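Local coordinates for flavoprotein (PDB 5V8S) that probably acts as an oxidoreductase of the flavo-di-iron family, pairing a di-iron site with an FMN-binding flavodoxin domain in electron transfer, at residues 21-29 and 235-245; 150-158 and 167-175. The protein carries 1 engineered substitution. All coordinates share one frame; numbering follows the deposited sequence.

Near the N terminus, residues 21-29 supply the turn and flanking ends of the first two strands of a seven-stranded mixed sheet. The chain completes that sheet before entering a second, five-stranded one, where contact 2 closes a short hairpin loop between 150-158 and 167-175. Much later, residues 235-245 return to the start of the chain, so contact 1 closes a loop of 205 residues that encloses contact 2 entirely. Contact 1 thus joins the two sheets, whereas contact 2 binds neighbouring strands within one. They meet where Ile27 packs across onto Ile175 and Pro25 onto Leu172, and Leu237 touches Ile175 from the neighbouring strand of the same sheet. The parallel sheet of the flavodoxin-like part begins later, with strand 267-273.

Contact 1. Residues 21-29 and 235-245; sequences IFDDPEIYV and ALLPGHGLIWK. With FEO (mu-oxo-diiron), chain C.
Lys245 donates from NZ to the backbone carbonyl of Ile21, with NZ and O 2.8 Å apart; the donor lies in the carbonyl plane on a lone pair. A single bend in the lysine, at chi3 (65°), turns its end onto this oxygen. The methylenes slide past Phe22 in the opposite sense, Lys245 CE over one face of the ring and Lys245 CG 3.8 Å from Phe22 CZ. The ammonium lies near the ring normal but too far off for more than a weak cation-pi attraction. Around the same ring, Leu237 CD1 sits at the edge, while Ala235 CB comes in obliquely to 3.7 Å from Phe22 CZ.

A second cluster is built from methyl tips. Ile21 CD1 meets Leu237 CD2 at 3.8 Å and also touches Ile243 CD1, which in turn reaches Val29 CG2 at 4.0 Å. Ile21 and Phe22 can both contribute because they form a classic beta bulge opposite Ile27.

Past this interface the loop carries His240, whose NE2 binds one iron of the mu-oxo-di-iron group at 2.2 Å. The same iron is held by Asp101, Asp180 and the engineered Asp102, and by a water, and a hydrogen bond from ring atom ND1 of His240 to Ser51 O helps fix the imidazole's rotation.

Between the two beta layers of this metallo-beta-lactamase-type domain the chemistry is therefore divided: aliphatic groups and one phenylalanine ring make up the apolar part, and one directed bond at the margin ties a lysine's charge to a backbone oxygen.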
loop_
_atom_site.group_PDB
_atom_site.type_symbol
_atom_site.label_atom_id
_atom_site.label_comp_id
_atom_site.label_asym_id
_atom_site.label_seq_id
_atom_site.Cartn_x
_atom_site.Cartn_y
_atom_site.Cartn_z
ATOM N N ILE A 21 -27.470 30.699 2.384
ATOM C CA ILE A 21 -26.169 31.352 2.385
ATOM C C ILE A 21 -26.158 32.643 1.569
ATOM O O ILE A 21 -25.230 33.448 1.734
ATOM C CB ILE A 21 -25.039 30.401 1.930
ATOM C CG1 ILE A 21 -25.400 29.715 0.604
ATOM C CG2 ILE A 21 -24.740 29.364 3.025
ATOM C CD1 ILE A 21 -24.226 28.996 -0.050
ATOM N N PHE A 22 -27.143 32.865 0.701
ATOM C CA PHE A 22 -27.320 34.144 0.032
ATOM C C PHE A 22 -28.802 34.463 -0.001
ATOM O O PHE A 22 -29.643 33.563 -0.095
ATOM C CB PHE A 22 -26.790 34.128 -1.406
ATOM C CG PHE A 22 -25.301 34.095 -1.490
ATOM C CD1 PHE A 22 -24.572 35.265 -1.442
ATOM C CD2 PHE A 22 -24.630 32.893 -1.613
ATOM C CE1 PHE A 22 -23.189 35.234 -1.510
ATOM C CE2 PHE A 22 -23.251 32.855 -1.680
ATOM C CZ PHE A 22 -22.531 34.025 -1.635
ATOM N N ASP A 23 -29.108 35.758 0.087
ATOM C CA ASP A 23 -30.477 36.216 -0.049
ATOM C C ASP A 23 -30.795 36.665 -1.465
ATOM O O ASP A 23 -31.939 36.508 -1.906
ATOM C CB ASP A 23 -30.740 37.387 0.905
ATOM C CG ASP A 23 -31.017 36.935 2.332
ATOM O OD1 ASP A 23 -31.224 35.718 2.560
ATOM O OD2 ASP A 23 -31.024 37.801 3.230
ATOM N N ASP A 24 -29.818 37.214 -2.185
ATOM C CA ASP A 24 -30.034 37.728 -3.538
ATOM C C ASP A 24 -28.950 37.193 -4.462
ATOM O O ASP A 24 -27.834 37.739 -4.485
ATOM C CB ASP A 24 -30.031 39.252 -3.586
ATOM C CG ASP A 24 -30.491 39.785 -4.941
ATOM O OD1 ASP A 24 -30.723 38.960 -5.853
ATOM O OD2 ASP A 24 -30.626 41.019 -5.086
ATOM N N PRO A 25 -29.228 36.138 -5.242
ATOM C CA PRO A 25 -30.471 35.364 -5.224
ATOM C C PRO A 25 -30.522 34.446 -4.011
ATOM O O PRO A 25 -29.523 34.284 -3.308
ATOM C CB PRO A 25 -30.389 34.550 -6.507
ATOM C CG PRO A 25 -28.940 34.376 -6.742
ATOM C CD PRO A 25 -28.280 35.629 -6.249
ATOM N N GLU A 26 -31.685 33.851 -3.774
ATOM C CA GLU A 26 -31.893 32.978 -2.623
ATOM C C GLU A 26 -31.187 31.648 -2.887
ATOM O O GLU A 26 -31.609 30.886 -3.762
ATOM C CB GLU A 26 -33.399 32.796 -2.447
ATOM C CG GLU A 26 -33.837 32.158 -1.149
ATOM C CD GLU A 26 -35.354 31.970 -1.061
ATOM O OE1 GLU A 26 -36.102 32.669 -1.778
ATOM O OE2 GLU A 26 -35.806 31.109 -0.271
ATOM N N ILE A 27 -30.111 31.365 -2.137
ATOM C CA ILE A 27 -29.294 30.168 -2.344
ATOM C C ILE A 27 -29.153 29.445 -1.019
ATOM O O ILE A 27 -28.829 30.069 -0.002
ATOM C CB ILE A 27 -27.897 30.509 -2.907
ATOM C CG1 ILE A 27 -28.013 31.183 -4.273
ATOM C CG2 ILE A 27 -27.022 29.252 -3.007
ATOM C CD1 ILE A 27 -26.726 31.790 -4.746
ATOM N N TYR A 28 -29.377 28.131 -1.041
ATOM C CA TYR A 28 -29.186 27.244 0.097
ATOM C C TYR A 28 -28.047 26.287 -0.208
ATOM O O TYR A 28 -27.883 25.841 -1.351
ATOM C CB TYR A 28 -30.438 26.401 0.363
ATOM C CG TYR A 28 -31.638 27.226 0.750
ATOM C CD1 TYR A 28 -32.389 27.878 -0.217
ATOM C CD2 TYR A 28 -32.023 27.354 2.076
ATOM C CE1 TYR A 28 -33.480 28.642 0.125
ATOM C CE2 TYR A 28 -33.117 28.126 2.428
ATOM C CZ TYR A 28 -33.844 28.762 1.447
ATOM O OH TYR A 28 -34.931 29.535 1.782
ATOM N N VAL A 29 -27.279 25.955 0.822
ATOM C CA VAL A 29 -26.383 24.801 0.773
ATOM C C VAL A 29 -27.046 23.643 1.497
ATOM O O VAL A 29 -27.700 23.825 2.535
ATOM C CB VAL A 29 -24.988 25.098 1.373
ATOM C CG1 VAL A 29 -25.104 25.489 2.850
ATOM C CG2 VAL A 29 -24.034 23.912 1.167
ATOM N N ALA A 235 -17.742 34.832 -4.774
ATOM C CA ALA A 235 -17.868 33.703 -3.870
ATOM C C ALA A 235 -17.579 32.448 -4.669
ATOM O O ALA A 235 -17.867 32.375 -5.867
ATOM C CB ALA A 235 -19.258 33.626 -3.235
ATOM N N LEU A 236 -16.959 31.478 -3.995
ATOM C CA LEU A 236 -16.705 30.165 -4.574
ATOM C C LEU A 236 -17.374 29.129 -3.687
ATOM O O LEU A 236 -17.073 29.042 -2.489
ATOM C CB LEU A 236 -15.203 29.903 -4.706
ATOM C CG LEU A 236 -14.831 28.650 -5.501
ATOM C CD1 LEU A 236 -13.511 28.869 -6.208
ATOM C CD2 LEU A 236 -14.748 27.400 -4.629
ATOM N N LEU A 237 -18.279 28.344 -4.285
ATOM C CA LEU A 237 -19.124 27.374 -3.594
ATOM C C LEU A 237 -18.776 26.000 -4.160
ATOM O O LEU A 237 -19.328 25.584 -5.200
ATOM C CB LEU A 237 -20.603 27.678 -3.841
ATOM C CG LEU A 237 -21.267 28.760 -2.972
ATOM C CD1 LEU A 237 -20.440 30.030 -2.890
ATOM C CD2 LEU A 237 -22.672 29.036 -3.467
ATOM N N PRO A 238 -17.849 25.279 -3.539
ATOM C CA PRO A 238 -17.425 23.975 -4.075
ATOM C C PRO A 238 -18.242 22.813 -3.557
ATOM O O PRO A 238 -19.070 22.960 -2.653
ATOM C CB PRO A 238 -15.987 23.854 -3.565
ATOM C CG PRO A 238 -16.081 24.503 -2.192
ATOM C CD PRO A 238 -17.133 25.624 -2.303
ATOM N N GLY A 239 -17.947 21.624 -4.090
ATOM C CA GLY A 239 -18.654 20.412 -3.735
ATOM C C GLY A 239 -18.166 19.710 -2.499
ATOM O O GLY A 239 -18.837 18.793 -2.032
ATOM N N HIS A 240 -17.010 20.106 -1.986
ATOM C CA HIS A 240 -16.432 19.493 -0.798
ATOM C C HIS A 240 -15.774 20.574 0.033
ATOM O O HIS A 240 -15.034 21.391 -0.507
ATOM C CB HIS A 240 -15.341 18.471 -1.168
ATOM C CG HIS A 240 -15.771 17.441 -2.167
ATOM N ND1 HIS A 240 -16.712 16.472 -1.894
ATOM C CD2 HIS A 240 -15.387 17.242 -3.446
ATOM C CE1 HIS A 240 -16.880 15.710 -2.961
ATOM N NE2 HIS A 240 -16.081 16.151 -3.912
ATOM N N GLY A 241 -16.013 20.542 1.345
ATOM C CA GLY A 241 -15.333 21.452 2.261
ATOM C C GLY A 241 -16.017 22.806 2.400
ATOM O O GLY A 241 -17.230 22.948 2.243
ATOM N N LEU A 242 -15.203 23.809 2.717
ATOM C CA LEU A 242 -15.692 25.139 3.029
ATOM C C LEU A 242 -16.181 25.874 1.787
ATOM O O LEU A 242 -15.661 25.707 0.679
ATOM C CB LEU A 242 -14.558 25.951 3.636
ATOM C CG LEU A 242 -14.159 25.692 5.090
ATOM C CD1 LEU A 242 -13.237 26.818 5.517
ATOM C CD2 LEU A 242 -15.370 25.586 6.033
ATOM N N ILE A 243 -17.156 26.758 2.016
ATOM C CA ILE A 243 -17.591 27.769 1.059
ATOM C C ILE A 243 -16.773 29.021 1.317
ATOM O O ILE A 243 -16.461 29.336 2.472
ATOM C CB ILE A 243 -19.091 28.046 1.255
ATOM C CG1 ILE A 243 -19.891 26.805 0.888
ATOM C CG2 ILE A 243 -19.554 29.271 0.473
ATOM C CD1 ILE A 243 -21.236 26.776 1.537
ATOM N N TRP A 244 -16.435 29.745 0.255
ATOM C CA TRP A 244 -15.605 30.942 0.358
ATOM C C TRP A 244 -16.421 32.159 -0.064
ATOM O O TRP A 244 -16.610 32.409 -1.257
ATOM C CB TRP A 244 -14.335 30.778 -0.470
ATOM C CG TRP A 244 -13.480 29.653 0.039
ATOM C CD1 TRP A 244 -13.730 28.306 -0.066
ATOM C CD2 TRP A 244 -12.249 29.773 0.767
ATOM N NE1 TRP A 244 -12.719 27.596 0.540
ATOM C CE2 TRP A 244 -11.797 28.471 1.051
ATOM C CE3 TRP A 244 -11.476 30.855 1.181
ATOM C CZ2 TRP A 244 -10.611 28.230 1.744
ATOM C CZ3 TRP A 244 -10.302 30.616 1.875
ATOM C CH2 TRP A 244 -9.878 29.313 2.143
ATOM N N LYS A 245 -16.904 32.897 0.927
ATOM C CA LYS A 245 -17.650 34.130 0.719
ATOM C C LYS A 245 -16.858 35.383 1.051
ATOM O O LYS A 245 -17.118 36.440 0.473
ATOM C CB LYS A 245 -18.920 34.107 1.580
ATOM C CG LYS A 245 -20.001 33.182 1.043
ATOM C CD LYS A 245 -21.107 32.912 2.072
ATOM C CE LYS A 245 -21.886 34.154 2.432
ATOM N NZ LYS A 245 -22.973 33.846 3.423
HETATM FE FE1 FEO C . -14.510 14.073 -8.696
HETATM FE FE2 FEO C . -16.065 15.186 -5.874
HETATM O O FEO C . -15.885 14.126 -7.417
HETATM O O HOH W 1 -13.351 13.536 -6.896
HETATM O O HOH W 2 -13.916 14.639 -5.371
#

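Contact 2. Residues 150-158 and 167-175; sequences GGKKFKFVM and TMVTYLDGI
Lys152 opens the contact by laying CB against Leu172 CD1, 3.7 Å away. Its chain then bends at chi2 (-68°) and crosses Asp173 at about a right angle, leaving NZ 4.5 Å from Asp173 OD2, beyond a salt bridge. At Lys153 water does the joining: one molecule accepts from Lys153 N and donates to Asp173 OD1, and another donates to Lys153 O and accepts from Asp173 N. The ammonium of Lys153 turns to Glu146 instead.

Phe154 receives Leu172 CD1 over the centre of one ring face, 3.8 Å from the centroid, as a CH-pi contact, while Thr170 CG2 lies at the ring edge in plane. Lys155 and Tyr171 form a hydrogen-bonded pair, with Lys155 N to Tyr171 O at 2.9 Å and Tyr171 N to Lys155 O at 2.8 Å. Their side chains diverge beyond CB, the lysine to Glu146 and Gly144 O, the phenol to Lys232 O.

Phe156 lies beside Thr170, whose OG1 approaches Phe156 CE1 to 3.4 Å and is hydrogen-bonded to Asn96. Met168 SD makes an oblique Met-aromatic contact with the same ring. Val157 and Val169 repeat the reciprocal backbone pairing; the bond from Val157 N to Val169 O is nearly straight at hydrogen (175°). Finally Met158 CE rests 3.7 Å from Met168 SD, the two side chains lying side by side and running the same way.

Phe154, Phe156, Met158, Met168, Thr170 and Leu172 share one face, and several of them pack on Ile94 of the other sheet. This is an antiparallel beta hairpin in one layer of the metallo-beta-lactamase sandwich, its connecting loop contributing His163 to the di-iron pocket.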
loop_
_atom_site.group_PDB
_atom_site.type_symbol
_atom_site.label_atom_id
_atom_site.label_comp_id
_atom_site.label_asym_id
_atom_site.label_seq_id
_atom_site.Cartn_x
_atom_site.Cartn_y
_atom_site.Cartn_z
ATOM N N GLY A 150 -34.892 31.593 -14.606
ATOM C CA GLY A 150 -35.443 32.308 -13.460
ATOM C C GLY A 150 -35.052 33.767 -13.386
ATOM O O GLY A 150 -34.920 34.313 -12.279
ATOM N N GLY A 151 -34.876 34.423 -14.539
ATOM C CA GLY A 151 -34.510 35.822 -14.580
ATOM C C GLY A 151 -33.039 36.129 -14.400
ATOM O O GLY A 151 -32.675 37.316 -14.347
ATOM N N LYS A 152 -32.182 35.109 -14.280
ATOM C CA LYS A 152 -30.756 35.300 -14.086
ATOM C C LYS A 152 -29.967 34.636 -15.204
ATOM O O LYS A 152 -30.411 33.657 -15.812
ATOM C CB LYS A 152 -30.307 34.706 -12.743
ATOM C CG LYS A 152 -31.095 35.261 -11.549
ATOM C CD LYS A 152 -30.782 36.719 -11.302
ATOM C CE LYS A 152 -31.437 37.203 -10.024
ATOM N NZ LYS A 152 -31.070 38.604 -9.730
ATOM N N LYS A 153 -28.771 35.160 -15.443
ATOM C CA LYS A 153 -27.852 34.618 -16.432
ATOM C C LYS A 153 -26.929 33.602 -15.759
ATOM O O LYS A 153 -26.153 33.959 -14.866
ATOM C CB LYS A 153 -27.038 35.771 -16.997
ATOM C CG LYS A 153 -26.011 35.411 -18.042
ATOM C CD LYS A 153 -25.211 36.657 -18.457
ATOM C CE LYS A 153 -26.096 37.766 -19.046
ATOM N NZ LYS A 153 -26.900 37.346 -20.237
ATOM N N PHE A 154 -27.023 32.336 -16.168
ATOM C CA PHE A 154 -26.080 31.300 -15.754
ATOM C C PHE A 154 -25.057 31.104 -16.866
ATOM O O PHE A 154 -25.433 30.892 -18.014
ATOM C CB PHE A 154 -26.820 29.979 -15.549
ATOM C CG PHE A 154 -27.636 29.912 -14.278
ATOM C CD1 PHE A 154 -28.834 30.584 -14.166
ATOM C CD2 PHE A 154 -27.193 29.162 -13.188
ATOM C CE1 PHE A 154 -29.586 30.521 -13.010
ATOM C CE2 PHE A 154 -27.943 29.085 -12.034
ATOM C CZ PHE A 154 -29.150 29.780 -11.946
ATOM N N LYS A 155 -23.775 31.176 -16.537
ATOM C CA LYS A 155 -22.714 31.045 -17.522
ATOM C C LYS A 155 -21.917 29.788 -17.208
ATOM O O LYS A 155 -21.517 29.576 -16.063
ATOM C CB LYS A 155 -21.795 32.265 -17.478
ATOM C CG LYS A 155 -20.693 32.251 -18.524
ATOM C CD LYS A 155 -19.889 33.544 -18.512
ATOM C CE LYS A 155 -19.008 33.651 -19.742
ATOM N NZ LYS A 155 -19.820 33.658 -21.015
ATOM N N PHE A 156 -21.707 28.945 -18.215
ATOM C CA PHE A 156 -21.037 27.666 -18.032
ATOM C C PHE A 156 -19.648 27.730 -18.644
ATOM O O PHE A 156 -19.489 28.085 -19.817
ATOM C CB PHE A 156 -21.878 26.537 -18.629
ATOM C CG PHE A 156 -23.235 26.463 -18.015
ATOM C CD1 PHE A 156 -23.420 25.828 -16.812
ATOM C CD2 PHE A 156 -24.302 27.137 -18.586
ATOM C CE1 PHE A 156 -24.654 25.804 -16.203
ATOM C CE2 PHE A 156 -25.536 27.110 -17.989
ATOM C CZ PHE A 156 -25.713 26.446 -16.783
ATOM N N VAL A 157 -18.647 27.382 -17.847
ATOM C CA VAL A 157 -17.258 27.454 -18.262
ATOM C C VAL A 157 -16.669 26.053 -18.141
ATOM O O VAL A 157 -16.602 25.494 -17.038
ATOM C CB VAL A 157 -16.480 28.445 -17.389
ATOM C CG1 VAL A 157 -15.024 28.469 -17.795
ATOM C CG2 VAL A 157 -17.122 29.847 -17.458
ATOM N N MET A 158 -16.231 25.497 -19.263
ATOM C CA MET A 158 -15.614 24.174 -19.228
ATOM C C MET A 158 -14.232 24.271 -18.593
ATOM O O MET A 158 -13.433 25.145 -18.944
ATOM C CB MET A 158 -15.490 23.603 -20.641
ATOM C CG MET A 158 -16.802 23.471 -21.407
ATOM S SD MET A 158 -18.114 22.576 -20.559
ATOM C CE MET A 158 -19.236 23.915 -20.142
ATOM N N THR A 167 -15.684 18.003 -16.502
ATOM C CA THR A 167 -15.794 19.015 -15.461
ATOM C C THR A 167 -16.039 20.402 -16.038
ATOM O O THR A 167 -15.408 20.816 -17.013
ATOM C CB THR A 167 -14.561 18.987 -14.550
ATOM O OG1 THR A 167 -13.358 19.154 -15.302
ATOM C CG2 THR A 167 -14.461 17.687 -13.907
ATOM N N MET A 168 -16.986 21.105 -15.427
ATOM C CA MET A 168 -17.274 22.491 -15.740
ATOM C C MET A 168 -17.597 23.208 -14.436
ATOM O O MET A 168 -17.780 22.591 -13.385
ATOM C CB MET A 168 -18.460 22.599 -16.711
ATOM C CG MET A 168 -19.775 22.152 -16.135
ATOM S SD MET A 168 -21.127 22.515 -17.290
ATOM C CE MET A 168 -22.526 22.168 -16.246
ATOM N N VAL A 169 -17.671 24.531 -14.510
ATOM C CA VAL A 169 -18.099 25.335 -13.378
ATOM C C VAL A 169 -19.236 26.228 -13.855
ATOM O O VAL A 169 -19.321 26.564 -15.039
ATOM C CB VAL A 169 -16.935 26.148 -12.764
ATOM C CG1 VAL A 169 -15.835 25.226 -12.239
ATOM C CG2 VAL A 169 -16.358 27.093 -13.782
ATOM N N THR A 170 -20.129 26.580 -12.932
ATOM C CA THR A 170 -21.308 27.389 -13.216
ATOM C C THR A 170 -21.146 28.738 -12.526
ATOM O O THR A 170 -20.911 28.801 -11.317
ATOM C CB THR A 170 -22.568 26.682 -12.706
ATOM O OG1 THR A 170 -22.747 25.447 -13.409
ATOM C CG2 THR A 170 -23.817 27.529 -12.909
ATOM N N TYR A 171 -21.260 29.808 -13.301
ATOM C CA TYR A 171 -21.062 31.178 -12.827
ATOM C C TYR A 171 -22.395 31.906 -12.850
ATOM O O TYR A 171 -23.028 31.999 -13.900
ATOM C CB TYR A 171 -20.081 31.875 -13.756
ATOM C CG TYR A 171 -19.784 33.312 -13.414
ATOM C CD1 TYR A 171 -18.874 33.621 -12.420
ATOM C CD2 TYR A 171 -20.391 34.368 -14.100
ATOM C CE1 TYR A 171 -18.569 34.930 -12.104
ATOM C CE2 TYR A 171 -20.099 35.689 -13.779
ATOM C CZ TYR A 171 -19.191 35.967 -12.781
ATOM O OH TYR A 171 -18.887 37.282 -12.469
ATOM N N LEU A 172 -22.814 32.420 -11.698
ATOM C CA LEU A 172 -24.093 33.110 -11.535
ATOM C C LEU A 172 -23.818 34.462 -10.882
ATOM O O LEU A 172 -23.744 34.546 -9.653
ATOM C CB LEU A 172 -25.009 32.275 -10.655
ATOM C CG LEU A 172 -26.359 32.916 -10.347
ATOM C CD1 LEU A 172 -27.166 33.157 -11.614
ATOM C CD2 LEU A 172 -27.115 32.053 -9.356
ATOM N N ASP A 173 -23.654 35.503 -11.691
ATOM C CA ASP A 173 -23.485 36.877 -11.190
ATOM C C ASP A 173 -22.415 36.983 -10.100
ATOM O O ASP A 173 -22.615 37.616 -9.059
ATOM C CB ASP A 173 -24.808 37.437 -10.675
ATOM C CG ASP A 173 -25.822 37.669 -11.771
ATOM O OD1 ASP A 173 -25.445 37.764 -12.958
ATOM O OD2 ASP A 173 -27.010 37.772 -11.424
ATOM N N GLY A 174 -21.266 36.374 -10.342
ATOM C CA GLY A 174 -20.154 36.476 -9.419
ATOM C C GLY A 174 -20.021 35.300 -8.482
ATOM O O GLY A 174 -18.976 35.145 -7.833
ATOM N N ILE A 175 -21.044 34.456 -8.399
ATOM C CA ILE A 175 -21.019 33.280 -7.535
ATOM C C ILE A 175 -20.652 32.082 -8.392
ATOM O O ILE A 175 -21.331 31.796 -9.381
ATOM C CB ILE A 175 -22.380 33.080 -6.857
ATOM C CG1 ILE A 175 -22.718 34.317 -6.018
ATOM C CG2 ILE A 175 -22.388 31.799 -6.021
ATOM C CD1 ILE A 175 -24.110 34.293 -5.432
HETATM O O HOH W 3 -27.926 37.711 -14.284
HETATM O O HOH W 4 -23.886 35.170 -14.732
#